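Local coordinates for protein Hia (Adhesin) (PDB 3EMF) that probably mediates attachment of Haemophilus influenzae to host cells as a trimeric autotransporter adhesin of the outer membrane, this chain being one of its binding domains, HiaBD2, at residues A[36-41]-A[83-88]. Numbering follows the deposited sequence.
Sequences KGLLNL and QVKHAD
Gln83 and Lys36 join a strand to a loop here, in a small mixed polar and apolar surface contact within one subunit of the trimer. Residues 36-41 belong to the irregular chain between helices 24-30 and 60-63, in the HiaBD2_N region; 83-88 run from strand 80-85 of the hairpin in the Trp-ring region into the turn that follows.

The one direct hydrogen bond runs from Gln83 NE2 to Lys36 O, 2.7 Å, with an N-H...O angle of 153°. Beyond CG the glutamine chain is extended (chi2 -179°), which carries its amide across to the loop. The donor sits well above the carbonyl plane of Lys36 rather than on a lone pair. NE2 also donates to Ala34 O, so two loop carbonyls hold the amide. At its other end, OE1 accepts from a water 2.7 Å away; that water also accepts from Lys85 NZ at 3.2 Å and makes a weak bond to Lys36 O.

Leu38 supplies the apolar half, meeting the glutamine tip to tip: its CG lies 3.6 Å from Gln83 NE2, and CD2 packs against OE1. The same methyl touches the aliphatic part of Lys85, with CD2 to CD at 3.8 Å, while the bends at chi2 and chi3 bring the lysine amine round to the water and to Arg64 O. Leu38 also rests on Val69 of the partner strand 67-74 and on His86 of the third subunit.

Just past the strand, a type II turn from Lys85 to Asp88 is braced by Lys85 N donating to Asp88 OD2 (2.9 Å). With both ends of the Gln83 amide engaged, its flip is well defined, and the loop is tied to the hairpin by directional polar bonds backed by a single leucine.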
ATOM      1  N   LYS A  36      11.493   9.220  -3.852  1.00 28.19           N
ATOM      2  CA  LYS A  36      11.310  10.222  -4.889  1.00 20.60           C
ATOM      3  C   LYS A  36      10.068   9.947  -5.715  1.00 23.73           C
ATOM      4  O   LYS A  36       9.933   8.869  -6.295  1.00 23.73           O
ATOM      5  CB  LYS A  36      12.537  10.270  -5.831  1.00 23.04           C
ATOM      6  CG  LYS A  36      12.396  11.319  -6.915  1.00 26.45           C
ATOM      7  CD  LYS A  36      13.645  11.361  -7.838  1.00 39.05           C
ATOM      8  CE  LYS A  36      13.437  12.342  -8.996  1.00 50.92           C
ATOM      9  NZ  LYS A  36      14.301  12.033 -10.190  1.00 56.43           N
ATOM     10  N   GLY A  37       9.178  10.927  -5.805  1.00 24.00           N
ATOM     11  CA  GLY A  37       7.974  10.760  -6.599  1.00 28.78           C
ATOM     12  C   GLY A  37       6.767  10.244  -5.818  1.00 26.50           C
ATOM     13  O   GLY A  37       5.655  10.235  -6.332  1.00 27.79           O
ATOM     14  N   LEU A  38       6.964   9.800  -4.582  1.00 29.40           N
ATOM     15  CA  LEU A  38       5.804   9.445  -3.760  1.00 25.45           C
ATOM     16  C   LEU A  38       5.163  10.735  -3.271  1.00 28.62           C
ATOM     17  O   LEU A  38       5.851  11.731  -3.074  1.00 23.54           O
ATOM     18  CB  LEU A  38       6.199   8.566  -2.564  1.00 27.31           C
ATOM     19  CG  LEU A  38       6.782   7.183  -2.856  1.00 30.81           C
ATOM     20  CD1 LEU A  38       7.058   6.399  -1.553  1.00 20.16           C
ATOM     21  CD2 LEU A  38       5.836   6.412  -3.755  1.00 30.83           C
ATOM     22  N   LEU A  39       3.851  10.702  -3.058  1.00 25.44           N
ATOM     23  CA  LEU A  39       3.107  11.872  -2.627  1.00 23.28           C
ATOM     24  C   LEU A  39       3.609  12.329  -1.269  1.00 27.18           C
ATOM     25  O   LEU A  39       3.840  11.524  -0.363  1.00 28.63           O
ATOM     26  CB  LEU A  39       1.607  11.545  -2.552  1.00 21.30           C
ATOM     27  CG  LEU A  39       0.600  12.697  -2.649  1.00 31.40           C
ATOM     28  CD1 LEU A  39       0.813  13.473  -3.952  1.00 27.20           C
ATOM     29  CD2 LEU A  39      -0.833  12.149  -2.566  1.00 35.00           C
ATOM     30  N   ASN A  40       3.797  13.631  -1.132  1.00 20.55           N
ATOM     31  CA  ASN A  40       4.144  14.189   0.154  1.00 25.73           C
ATOM     32  C   ASN A  40       2.870  14.670   0.858  1.00 30.06           C
ATOM     33  O   ASN A  40       2.406  15.773   0.634  1.00 27.12           O
ATOM     34  CB  ASN A  40       5.145  15.335   0.021  1.00 28.48           C
ATOM     35  CG  ASN A  40       5.565  15.868   1.374  1.00 40.68           C
ATOM     36  OD1 ASN A  40       5.022  15.446   2.399  1.00 33.09           O
ATOM     37  ND2 ASN A  40       6.532  16.783   1.395  1.00 39.46           N
ATOM     38  N   LEU A  41       2.299  13.820   1.695  1.00 27.67           N
ATOM     39  CA  LEU A  41       1.029  14.149   2.319  1.00 35.59           C
ATOM     40  C   LEU A  41       1.195  15.046   3.540  1.00 41.02           C
ATOM     41  O   LEU A  41       0.254  15.720   3.955  1.00 46.55           O
ATOM     42  CB  LEU A  41       0.263  12.867   2.679  1.00 35.73           C
ATOM     43  CG  LEU A  41      -0.424  12.172   1.504  1.00 34.27           C
ATOM     44  CD1 LEU A  41      -1.069  10.868   1.961  1.00 34.37           C
ATOM     45  CD2 LEU A  41      -1.466  13.084   0.868  1.00 29.97           C
ATOM     46  N   GLN A  83       9.996   1.318  -4.574  1.00 32.99           N
ATOM     47  CA  GLN A  83       8.679   1.805  -4.214  1.00 33.33           C
ATOM     48  C   GLN A  83       7.634   0.816  -4.608  1.00 34.21           C
ATOM     49  O   GLN A  83       7.591   0.377  -5.750  1.00 28.04           O
ATOM     50  CB  GLN A  83       8.358   3.107  -4.927  1.00 36.18           C
ATOM     51  CG  GLN A  83       9.366   4.150  -4.712  1.00 35.61           C
ATOM     52  CD  GLN A  83       9.013   5.437  -5.406  1.00 38.63           C
ATOM     53  OE1 GLN A  83       8.184   5.471  -6.317  1.00 32.75           O
ATOM     54  NE2 GLN A  83       9.647   6.519  -4.972  1.00 29.42           N
ATOM     55  N   VAL A  84       6.764   0.485  -3.661  1.00 24.75           N
ATOM     56  CA  VAL A  84       5.605  -0.314  -3.965  1.00 25.46           C
ATOM     57  C   VAL A  84       4.430   0.622  -4.157  1.00 31.55           C
ATOM     58  O   VAL A  84       3.896   1.178  -3.195  1.00 33.16           O
ATOM     59  CB  VAL A  84       5.313  -1.293  -2.844  1.00 22.42           C
ATOM     60  CG1 VAL A  84       4.124  -2.181  -3.225  1.00 21.20           C
ATOM     61  CG2 VAL A  84       6.551  -2.115  -2.595  1.00 28.24           C
ATOM     62  N   LYS A  85       4.035   0.807  -5.409  1.00 23.25           N
ATOM     63  CA  LYS A  85       2.936   1.699  -5.715  1.00 22.23           C
ATOM     64  C   LYS A  85       1.677   0.906  -5.950  1.00 22.06           C
ATOM     65  O   LYS A  85       1.691  -0.325  -5.859  1.00 23.50           O
ATOM     66  CB  LYS A  85       3.299   2.597  -6.902  1.00 30.71           C
ATOM     67  CG  LYS A  85       4.458   3.538  -6.543  1.00 42.89           C
ATOM     68  CD  LYS A  85       4.153   4.995  -6.859  1.00 42.13           C
ATOM     69  CE  LYS A  85       4.197   5.260  -8.346  1.00 51.08           C
ATOM     70  NZ  LYS A  85       4.220   6.723  -8.642  1.00 61.32           N
ATOM     71  N   HIS A  86       0.572   1.588  -6.241  1.00 23.14           N
ATOM     72  CA  HIS A  86      -0.648   0.845  -6.455  1.00 19.04           C
ATOM     73  C   HIS A  86      -0.440  -0.151  -7.585  1.00 29.02           C
ATOM     74  O   HIS A  86       0.141   0.194  -8.631  1.00 28.40           O
ATOM     75  CB  HIS A  86      -1.804   1.754  -6.820  1.00 21.36           C
ATOM     76  CG  HIS A  86      -3.012   0.998  -7.273  1.00 20.64           C
ATOM     77  ND1 HIS A  86      -3.350   0.850  -8.598  1.00 23.94           N
ATOM     78  CD2 HIS A  86      -3.919   0.283  -6.571  1.00 13.20           C
ATOM     79  CE1 HIS A  86      -4.425   0.085  -8.694  1.00 20.86           C
ATOM     80  NE2 HIS A  86      -4.799  -0.260  -7.473  1.00 23.77           N
ATOM     81  N   ALA A  87      -0.925  -1.374  -7.370  1.00 25.47           N
ATOM     82  CA  ALA A  87      -0.914  -2.435  -8.381  1.00 24.03           C
ATOM     83  C   ALA A  87       0.470  -2.980  -8.691  1.00 27.50           C
ATOM     84  O   ALA A  87       0.655  -3.725  -9.653  1.00 25.44           O
ATOM     85  CB  ALA A  87      -1.642  -1.998  -9.675  1.00 22.26           C
ATOM     86  N   ASP A  88       1.440  -2.624  -7.868  1.00 22.24           N
ATOM     87  CA  ASP A  88       2.722  -3.305  -7.914  1.00 28.90           C
ATOM     88  C   ASP A  88       2.629  -4.682  -7.253  1.00 30.02           C
ATOM     89  O   ASP A  88       1.629  -5.020  -6.613  1.00 24.53           O
ATOM     90  CB  ASP A  88       3.796  -2.466  -7.242  1.00 22.81           C
ATOM     91  CG  ASP A  88       4.276  -1.287  -8.128  1.00 38.94           C
ATOM     92  OD1 ASP A  88       3.771  -1.120  -9.268  1.00 31.96           O
ATOM     93  OD2 ASP A  88       5.159  -0.531  -7.669  1.00 31.14           O
TER
HETATM   94  O   HOH W   1       7.366   7.304  -8.084  1.00 54.78           O